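Local atomic coordinates of uncharacterized protein (Bacteroides eggerthii, PDB entry 4FTD), a protein that is of unknown function but joins an immunoglobulin-like domain to a six-bladed beta-propeller and may take part in carbohydrate metabolism. Residues I22-A27 / A57-A62; T183-G188 / Y218-P223; T120-S125 / I442-I447. All coordinates share one frame; numbering follows the deposited sequence.

In the fold
The three contacts follow the elongated shape of the chain. Contact 1 (22-27 with 57-62) joins neighbouring strands of the mixed sheet in the N-terminal, probably immunoglobulin-like, part. Its centre lies about 43 Å from that of contact 3 and about 69 Å from that of contact 2, and it is complete before either of them opens. Contact 3 (120-125 with 442-447) pairs segments 317 residues apart in sequence and closes the ring of the propeller. Contact 2 (183-188 with 218-223) is nested inside that long loop, its centre about 30 Å from the centre of contact 3, and ties an inter-blade loop to the third strand of the blade that follows. No two contacts touch.

Contact 1: I22-A27 / A57-A62; sequences ILNAGA and ALSIEA
The carboxamide of Asn24 meets strand 58-62 at both of its polar ends. The backbone N-H of Ser59 reaches OD1 from above the amide plane, 38° out of it, with Ser59 N to Asn24 OD1 at 2.9 Å. At the other end Asn24 ND2 gives a hydrogen to Ala57 O at 3.0 Å, the acceptor tilted 16° from the amide plane. CG of Asn24 sits between its own backbone N and carbonyl carbon (chi1 66°), where the amide can face the edge of strand 58-62. Leu23 N bonds almost straight to Ser59 O at 2.8 Å. In a regular antiparallel hydrogen-bonded pair Ser59 N would return a bond to the carbonyl of Leu23; here the chain turns a corner at Leu23, and Asn24 supplies the acceptor instead. The corner ends the pairing of strands 17-22 and 58-64 in the mixed sheet of the N-terminal, probably immunoglobulin-like, part, with Ile22 and Ile60 as a non-hydrogen-bonded pair. Ile22 CG1 lies 4.1 Å from Ile60 CG2 on one face of that sheet, while Ile22 CD1 touches Leu58 CD1, also at 4.1 Å. Leu23 turns its two methyls to the CB of Glu61, crossing that side chain at about a right angle.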
loop_
_atom_site.group_PDB
_atom_site.type_symbol
_atom_site.label_atom_id
_atom_site.label_comp_id
_atom_site.label_asym_id
_atom_site.label_seq_id
_atom_site.Cartn_x
_atom_site.Cartn_y
_atom_site.Cartn_z
ATOM N N ILE A 22 -40.543 -10.443 0.640
ATOM C CA ILE A 22 -40.893 -9.055 0.965
ATOM C C ILE A 22 -41.223 -8.406 -0.386
ATOM O O ILE A 22 -40.462 -8.518 -1.338
ATOM C CB ILE A 22 -39.745 -8.325 1.670
ATOM C CG1 ILE A 22 -39.554 -8.857 3.098
ATOM C CG2 ILE A 22 -39.968 -6.799 1.698
ATOM C CD1 ILE A 22 -38.191 -8.518 3.652
ATOM N N LEU A 23 -42.380 -7.775 -0.491
ATOM C CA LEU A 23 -42.828 -7.224 -1.777
ATOM C C LEU A 23 -42.451 -5.749 -1.979
ATOM O O LEU A 23 -42.449 -5.254 -3.105
ATOM C CB LEU A 23 -44.346 -7.399 -1.892
ATOM C CG LEU A 23 -44.930 -8.798 -1.756
ATOM C CD1 LEU A 23 -46.464 -8.625 -1.673
ATOM C CD2 LEU A 23 -44.532 -9.691 -2.941
ATOM N N ASN A 24 -42.060 -5.053 -0.913
ATOM C CA ASN A 24 -41.900 -3.590 -0.994
ATOM C C ASN A 24 -40.594 -3.028 -0.402
ATOM O O ASN A 24 -40.612 -2.034 0.316
ATOM C CB ASN A 24 -43.152 -2.905 -0.413
ATOM C CG ASN A 24 -43.335 -3.144 1.077
ATOM O OD1 ASN A 24 -42.790 -4.092 1.636
ATOM N ND2 ASN A 24 -44.164 -2.317 1.713
ATOM N N ALA A 25 -39.473 -3.652 -0.763
ATOM C CA ALA A 25 -38.127 -3.180 -0.377
ATOM C C ALA A 25 -37.726 -2.054 -1.320
ATOM O O ALA A 25 -38.437 -1.759 -2.282
ATOM C CB ALA A 25 -37.102 -4.327 -0.422
ATOM N N GLY A 26 -36.622 -1.389 -1.009
ATOM C CA GLY A 26 -36.068 -0.315 -1.811
ATOM C C GLY A 26 -36.645 1.037 -1.523
ATOM O O GLY A 26 -37.713 1.142 -0.924
ATOM N N ALA A 27 -35.946 2.077 -2.003
ATOM C CA ALA A 27 -36.370 3.487 -1.841
ATOM C C ALA A 27 -37.795 3.719 -2.371
ATOM O O ALA A 27 -38.562 4.473 -1.789
ATOM C CB ALA A 27 -35.387 4.447 -2.548
ATOM N N ALA A 57 -43.296 -0.675 7.545
ATOM C CA ALA A 57 -44.398 -1.484 7.070
ATOM C C ALA A 57 -43.948 -2.351 5.860
ATOM O O ALA A 57 -44.163 -1.993 4.706
ATOM C CB ALA A 57 -45.596 -0.615 6.709
ATOM N N LEU A 58 -43.294 -3.478 6.149
ATOM C CA LEU A 58 -42.890 -4.429 5.096
ATOM C C LEU A 58 -44.064 -5.372 4.781
ATOM O O LEU A 58 -44.592 -6.051 5.670
ATOM C CB LEU A 58 -41.663 -5.237 5.503
ATOM C CG LEU A 58 -40.386 -4.421 5.710
ATOM C CD1 LEU A 58 -39.271 -5.352 6.092
ATOM C CD2 LEU A 58 -40.013 -3.616 4.474
ATOM N N SER A 59 -44.489 -5.396 3.520
ATOM C CA SER A 59 -45.579 -6.260 3.053
ATOM C C SER A 59 -44.913 -7.570 2.587
ATOM O O SER A 59 -43.898 -7.536 1.871
ATOM C CB SER A 59 -46.388 -5.608 1.914
ATOM O OG SER A 59 -47.262 -4.589 2.422
ATOM N N ILE A 60 -45.475 -8.698 3.004
ATOM C CA ILE A 60 -44.915 -10.007 2.720
ATOM C C ILE A 60 -45.948 -10.887 2.044
ATOM O O ILE A 60 -47.135 -10.672 2.172
ATOM C CB ILE A 60 -44.375 -10.708 4.003
ATOM C CG1 ILE A 60 -45.494 -10.950 5.016
ATOM C CG2 ILE A 60 -43.242 -9.879 4.657
ATOM C CD1 ILE A 60 -45.129 -11.956 6.089
ATOM N N GLU A 61 -45.462 -11.886 1.333
ATOM C CA GLU A 61 -46.290 -12.890 0.697
ATOM C C GLU A 61 -45.627 -14.211 0.959
ATOM O O GLU A 61 -44.410 -14.326 0.799
ATOM C CB GLU A 61 -46.352 -12.624 -0.804
ATOM C CG GLU A 61 -47.236 -13.529 -1.611
ATOM C CD GLU A 61 -47.225 -13.082 -3.071
ATOM O OE1 GLU A 61 -47.930 -12.098 -3.422
ATOM O OE2 GLU A 61 -46.476 -13.703 -3.858
ATOM N N ALA A 62 -46.423 -15.206 1.318
ATOM C CA ALA A 62 -45.890 -16.498 1.749
ATOM C C ALA A 62 -46.644 -17.648 1.152
ATOM O O ALA A 62 -47.820 -17.511 0.851
ATOM C CB ALA A 62 -45.992 -16.580 3.247
#

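Contact 2: T183-G188 / Y218-P223; sequences TGVKGG and YYWETP
An inverse gamma turn centred on Val185, in the loop between strands 178-179 and 190-198, sets a valine against an aromatic pair at the end of strand 215-220. The turn is marked by a weak backbone bond from Lys186 N to Gly184 O, and it directs the isopropyl group of Val185 toward Tyr218. CG1 of Val185, anti to its backbone N (chi1 176°), stands over the centre of the Tyr218 ring. This is a CH-pi contact, 3.7 Å from CG1 to the ring centroid and only 10° off the ring normal. The second methyl meets the CD2 and CE2 atoms of the ring: Val185 CG2 is 3.8 Å from Tyr218 CD2 and also reaches Trp220 CZ2 at 4.1 Å, so one residue bridges both aromatic side chains. The Val185 and Tyr218 side chains slide past each other in opposite directions.

The phenol oxygen is held by several polar partners. Tyr218 OH donates to a water at 2.6 Å, and that water in turn donates to Gly187 O at 2.7 Å. Lys186 N makes a weak bond to Tyr218 OH, long at 3.2 Å and bent to 122°. The ammonium of Lys216 bonds to the same hydroxyl and also to Lys186 O, so this lysine links the phenol end to the loop backbone. Lys186 starts away from the strand, and its NZ forms a salt bridge with Asp191, while Trp220 NE1 bonds to Asp181 O, a second tie from strand to loop.

Pro227 packs on both Val185 and Trp220, and strand 215-220 runs between strands 201-207 and 228-233 in a four-stranded antiparallel propeller blade whose first strand, 190-198, the loop enters.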
loop_
_atom_site.group_PDB
_atom_site.type_symbol
_atom_site.label_atom_id
_atom_site.label_comp_id
_atom_site.label_asym_id
_atom_site.label_seq_id
_atom_site.Cartn_x
_atom_site.Cartn_y
_atom_site.Cartn_z
ATOM N N THR A 183 25.882 4.569 -21.380
ATOM C CA THR A 183 27.083 5.240 -21.961
ATOM C C THR A 183 27.398 6.502 -21.163
ATOM O O THR A 183 26.508 7.299 -20.891
ATOM C CB THR A 183 26.869 5.612 -23.429
ATOM O OG1 THR A 183 26.358 4.474 -24.083
ATOM C CG2 THR A 183 28.205 5.998 -24.130
ATOM N N GLY A 184 28.626 6.606 -20.665
ATOM C CA GLY A 184 29.022 7.763 -19.825
ATOM C C GLY A 184 28.475 7.810 -18.419
ATOM O O GLY A 184 28.708 8.790 -17.714
ATOM N N VAL A 185 27.754 6.765 -17.982
ATOM C CA VAL A 185 27.229 6.709 -16.645
ATOM C C VAL A 185 28.353 6.087 -15.779
ATOM O O VAL A 185 28.374 4.874 -15.499
ATOM C CB VAL A 185 25.887 5.948 -16.581
ATOM C CG1 VAL A 185 25.398 5.824 -15.129
ATOM C CG2 VAL A 185 24.868 6.658 -17.456
ATOM N N LYS A 186 29.234 6.974 -15.337
ATOM C CA LYS A 186 30.505 6.696 -14.658
ATOM C C LYS A 186 30.873 7.817 -13.695
ATOM O O LYS A 186 30.663 8.991 -13.992
ATOM C CB LYS A 186 31.627 6.574 -15.701
ATOM C CG LYS A 186 31.738 5.188 -16.305
ATOM C CD LYS A 186 32.609 4.339 -15.393
ATOM C CE LYS A 186 32.433 2.834 -15.548
ATOM N NZ LYS A 186 32.864 2.212 -14.248
ATOM N N GLY A 187 31.511 7.454 -12.585
ATOM C CA GLY A 187 31.882 8.426 -11.555
ATOM C C GLY A 187 31.251 8.109 -10.200
ATOM O O GLY A 187 30.027 7.918 -10.090
ATOM N N GLY A 188 32.074 8.168 -9.160
ATOM C CA GLY A 188 31.657 7.835 -7.832
ATOM C C GLY A 188 32.275 6.509 -7.453
ATOM O O GLY A 188 32.813 5.823 -8.278
ATOM N N TYR A 218 21.438 10.825 -12.658
ATOM C CA TYR A 218 21.153 10.596 -14.039
ATOM C C TYR A 218 19.646 10.424 -14.278
ATOM O O TYR A 218 18.918 9.915 -13.407
ATOM C CB TYR A 218 21.842 9.320 -14.467
ATOM C CG TYR A 218 23.357 9.336 -14.302
ATOM C CD1 TYR A 218 23.944 8.939 -13.110
ATOM C CD2 TYR A 218 24.192 9.747 -15.357
ATOM C CE1 TYR A 218 25.334 8.887 -12.962
ATOM C CE2 TYR A 218 25.581 9.721 -15.223
ATOM C CZ TYR A 218 26.146 9.300 -14.020
ATOM O OH TYR A 218 27.491 9.219 -13.894
ATOM N N TYR A 219 19.233 10.764 -15.514
ATOM C CA TYR A 219 17.849 10.784 -15.925
ATOM C C TYR A 219 17.665 10.176 -17.311
ATOM O O TYR A 219 18.437 10.490 -18.239
ATOM C CB TYR A 219 17.393 12.260 -15.958
ATOM C CG TYR A 219 15.985 12.541 -16.500
ATOM C CD1 TYR A 219 14.875 12.525 -15.663
ATOM C CD2 TYR A 219 15.791 12.941 -17.813
ATOM C CE1 TYR A 219 13.611 12.826 -16.141
ATOM C CE2 TYR A 219 14.524 13.227 -18.293
ATOM C CZ TYR A 219 13.439 13.165 -17.446
ATOM O OH TYR A 219 12.169 13.453 -17.890
ATOM N N TRP A 220 16.633 9.342 -17.450
ATOM C CA TRP A 220 16.205 8.794 -18.721
ATOM C C TRP A 220 14.767 9.210 -18.938
ATOM O O TRP A 220 13.881 8.872 -18.125
ATOM C CB TRP A 220 16.250 7.254 -18.696
ATOM C CG TRP A 220 17.618 6.704 -18.813
ATOM C CD1 TRP A 220 18.193 6.159 -19.934
ATOM C CD2 TRP A 220 18.574 6.587 -17.769
ATOM N NE1 TRP A 220 19.476 5.766 -19.662
ATOM C CE2 TRP A 220 19.730 5.996 -18.328
ATOM C CE3 TRP A 220 18.588 6.958 -16.413
ATOM C CZ2 TRP A 220 20.872 5.749 -17.576
ATOM C CZ3 TRP A 220 19.727 6.696 -15.671
ATOM C CH2 TRP A 220 20.845 6.105 -16.250
ATOM N N GLU A 221 14.528 9.941 -20.011
ATOM C CA GLU A 221 13.177 10.409 -20.349
ATOM C C GLU A 221 12.244 9.230 -20.583
ATOM O O GLU A 221 11.127 9.181 -20.072
ATOM C CB GLU A 221 13.253 11.280 -21.621
ATOM C CG GLU A 221 11.936 11.857 -22.128
ATOM C CD GLU A 221 11.393 13.012 -21.301
ATOM O OE1 GLU A 221 12.182 13.809 -20.718
ATOM O OE2 GLU A 221 10.150 13.144 -21.258
ATOM N N THR A 222 12.731 8.286 -21.378
ATOM C CA THR A 222 12.046 7.051 -21.684
ATOM C C THR A 222 13.071 5.906 -21.561
ATOM O O THR A 222 14.275 6.152 -21.577
ATOM C CB THR A 222 11.540 7.020 -23.163
ATOM O OG1 THR A 222 12.646 6.768 -24.039
ATOM C CG2 THR A 222 10.840 8.322 -23.592
ATOM N N PRO A 223 12.606 4.649 -21.544
ATOM C CA PRO A 223 13.504 3.492 -21.450
ATOM C C PRO A 223 14.564 3.355 -22.515
ATOM O O PRO A 223 15.596 2.758 -22.253
ATOM C CB PRO A 223 12.541 2.312 -21.561
ATOM C CG PRO A 223 11.292 2.821 -20.898
ATOM C CD PRO A 223 11.193 4.244 -21.368
HETATM O O HOH W 1 28.178 7.619 -11.998
#

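Contact 3: T120-S125 / I442-I447; sequences TVYNFS and ICEFPI
Tyr122 and Ile442 form a hydrogen-bonded antiparallel pair between strands 120-125 and 442-446, and the tight part of the contact is where Tyr122 packs against Ile442 and Glu444. Tyr122 N bonds to Ile442 O at 2.8 Å, almost straight at 176°, and Ile442 N returns a bond to Tyr122 O at 3.0 Å. On the same face the Tyr122 ring meets Glu444, two residues beyond Ile442. Glu444 CG is anti to its own carbonyl carbon (chi1 -53°), and the chain extends beyond it to bring the carboxylate to the ring edge, Tyr122 CE2 to Glu444 CD being 3.8 Å, with the two planes 85° apart. The carboxylate also has a salt bridge with Lys428 on strand 426-435 and a long, weak ion pair with Lys171. An alanine in place of Glu444 would probably leave Lys428 without its charged mate and open a gap beside the ring edge of Tyr122.

The pairing is the Velcro-like closure of the propeller: 120-125 is the outermost strand of a blade whose other three strands come from the end of the chain, so distant parts of the sequence seal the ring. On the opposite face Val121 CG2 touches Cys443 SG at 4.2 Å, while Phe400 and Tyr398 of strand 398-401 pack on Val121 and Cys443, respectively.

The looser side lies at the start of strand 120-125, where Thr120 is exposed. Its backbone is still bonded both ways to Glu444 (N to Glu444 O and Glu444 N to Thr120 O, each 2.8 Å). The side chain instead turns to a water, with Thr120 OG1 2.6 Å from its oxygen.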
loop_
_atom_site.group_PDB
_atom_site.type_symbol
_atom_site.label_atom_id
_atom_site.label_comp_id
_atom_site.label_asym_id
_atom_site.label_seq_id
_atom_site.Cartn_x
_atom_site.Cartn_y
_atom_site.Cartn_z
ATOM N N THR A 120 -3.503 -11.001 -5.232
ATOM C CA THR A 120 -2.947 -11.692 -6.402
ATOM C C THR A 120 -1.487 -11.312 -6.328
ATOM O O THR A 120 -1.133 -10.117 -6.388
ATOM C CB THR A 120 -3.572 -11.248 -7.718
ATOM O OG1 THR A 120 -4.940 -11.619 -7.689
ATOM C CG2 THR A 120 -2.919 -11.956 -8.912
ATOM N N VAL A 121 -0.642 -12.311 -6.137
ATOM C CA VAL A 121 0.795 -12.105 -5.925
ATOM C C VAL A 121 1.642 -12.540 -7.112
ATOM O O VAL A 121 1.453 -13.624 -7.632
ATOM C CB VAL A 121 1.270 -12.865 -4.666
ATOM C CG1 VAL A 121 2.752 -12.628 -4.418
ATOM C CG2 VAL A 121 0.462 -12.409 -3.448
ATOM N N TYR A 122 2.567 -11.671 -7.529
ATOM C CA TYR A 122 3.596 -11.989 -8.511
ATOM C C TYR A 122 4.903 -11.880 -7.741
ATOM O O TYR A 122 5.408 -10.774 -7.448
ATOM C CB TYR A 122 3.533 -11.045 -9.702
ATOM C CG TYR A 122 2.170 -11.053 -10.335
ATOM C CD1 TYR A 122 1.738 -12.127 -11.123
ATOM C CD2 TYR A 122 1.290 -10.007 -10.120
ATOM C CE1 TYR A 122 0.466 -12.137 -11.699
ATOM C CE2 TYR A 122 0.023 -10.012 -10.676
ATOM C CZ TYR A 122 -0.389 -11.060 -11.456
ATOM O OH TYR A 122 -1.648 -10.951 -11.989
ATOM N N ASN A 123 5.433 -13.041 -7.386
ATOM C CA ASN A 123 6.555 -13.155 -6.473
ATOM C C ASN A 123 7.909 -13.397 -7.124
ATOM O O ASN A 123 8.077 -14.372 -7.842
ATOM C CB ASN A 123 6.288 -14.290 -5.517
ATOM C CG ASN A 123 7.368 -14.407 -4.460
ATOM O OD1 ASN A 123 7.929 -13.414 -4.013
ATOM N ND2 ASN A 123 7.628 -15.614 -4.040
ATOM N N PHE A 124 8.855 -12.505 -6.832
ATOM C CA PHE A 124 10.264 -12.644 -7.277
ATOM C C PHE A 124 11.200 -12.575 -6.066
ATOM O O PHE A 124 12.250 -11.932 -6.121
ATOM C CB PHE A 124 10.619 -11.664 -8.397
ATOM C CG PHE A 124 9.768 -11.881 -9.620
ATOM C CD1 PHE A 124 8.485 -11.325 -9.685
ATOM C CD2 PHE A 124 10.186 -12.738 -10.630
ATOM C CE1 PHE A 124 7.656 -11.582 -10.743
ATOM C CE2 PHE A 124 9.358 -13.004 -11.699
ATOM C CZ PHE A 124 8.087 -12.435 -11.760
ATOM N N SER A 125 10.792 -13.305 -5.020
ATOM C CA SER A 125 11.518 -13.416 -3.749
ATOM C C SER A 125 11.492 -14.856 -3.301
ATOM O O SER A 125 10.865 -15.681 -3.957
ATOM C CB SER A 125 10.924 -12.502 -2.665
ATOM O OG SER A 125 9.702 -12.990 -2.109
ATOM N N ILE A 442 5.114 -8.107 -6.184
ATOM C CA ILE A 442 4.002 -7.256 -6.515
ATOM C C ILE A 442 2.737 -7.954 -5.978
ATOM O O ILE A 442 2.486 -9.105 -6.324
ATOM C CB ILE A 442 3.861 -7.070 -8.017
ATOM C CG1 ILE A 442 5.127 -6.410 -8.598
ATOM C CG2 ILE A 442 2.580 -6.253 -8.311
ATOM C CD1 ILE A 442 5.254 -6.563 -10.108
ATOM N N CYS A 443 1.968 -7.264 -5.126
ATOM C CA CYS A 443 0.730 -7.790 -4.548
ATOM C C CYS A 443 -0.415 -6.889 -4.956
ATOM O O CYS A 443 -0.375 -5.682 -4.665
ATOM C CB CYS A 443 0.822 -7.791 -3.037
ATOM S SG CYS A 443 2.225 -8.707 -2.434
ATOM N N GLU A 444 -1.409 -7.453 -5.636
ATOM C CA GLU A 444 -2.552 -6.697 -6.162
ATOM C C GLU A 444 -3.814 -7.107 -5.414
ATOM O O GLU A 444 -4.031 -8.296 -5.128
ATOM C CB GLU A 444 -2.734 -6.971 -7.655
ATOM C CG GLU A 444 -1.478 -6.738 -8.493
ATOM C CD GLU A 444 -1.742 -6.674 -9.994
ATOM O OE1 GLU A 444 -2.743 -7.257 -10.459
ATOM O OE2 GLU A 444 -0.952 -6.037 -10.720
ATOM N N PHE A 445 -4.666 -6.122 -5.155
ATOM C CA PHE A 445 -5.902 -6.314 -4.400
ATOM C C PHE A 445 -7.069 -5.585 -5.048
ATOM O O PHE A 445 -6.915 -4.455 -5.501
ATOM C CB PHE A 445 -5.762 -5.749 -2.993
ATOM C CG PHE A 445 -4.582 -6.286 -2.230
ATOM C CD1 PHE A 445 -3.339 -5.644 -2.302
ATOM C CD2 PHE A 445 -4.698 -7.401 -1.435
ATOM C CE1 PHE A 445 -2.260 -6.122 -1.601
ATOM C CE2 PHE A 445 -3.619 -7.870 -0.721
ATOM C CZ PHE A 445 -2.397 -7.230 -0.807
ATOM N N PRO A 446 -8.246 -6.204 -5.057
ATOM C CA PRO A 446 -9.434 -5.512 -5.559
ATOM C C PRO A 446 -10.053 -4.583 -4.495
ATOM O O PRO A 446 -9.678 -4.656 -3.332
ATOM C CB PRO A 446 -10.394 -6.671 -5.854
ATOM C CG PRO A 446 -10.033 -7.709 -4.838
ATOM C CD PRO A 446 -8.541 -7.593 -4.650
ATOM N N ILE A 447 -10.968 -3.705 -4.895
ATOM C CA ILE A 447 -11.783 -2.977 -3.919
ATOM C C ILE A 447 -12.668 -4.018 -3.186
ATOM O O ILE A 447 -13.018 -5.051 -3.747
ATOM C CB ILE A 447 -12.645 -1.815 -4.523
ATOM C CG1 ILE A 447 -13.685 -2.305 -5.555
ATOM C CG2 ILE A 447 -11.745 -0.718 -5.118
ATOM C CD1 ILE A 447 -14.867 -1.355 -5.765
HETATM O O HOH W 2 -6.592 -10.103 -6.360
#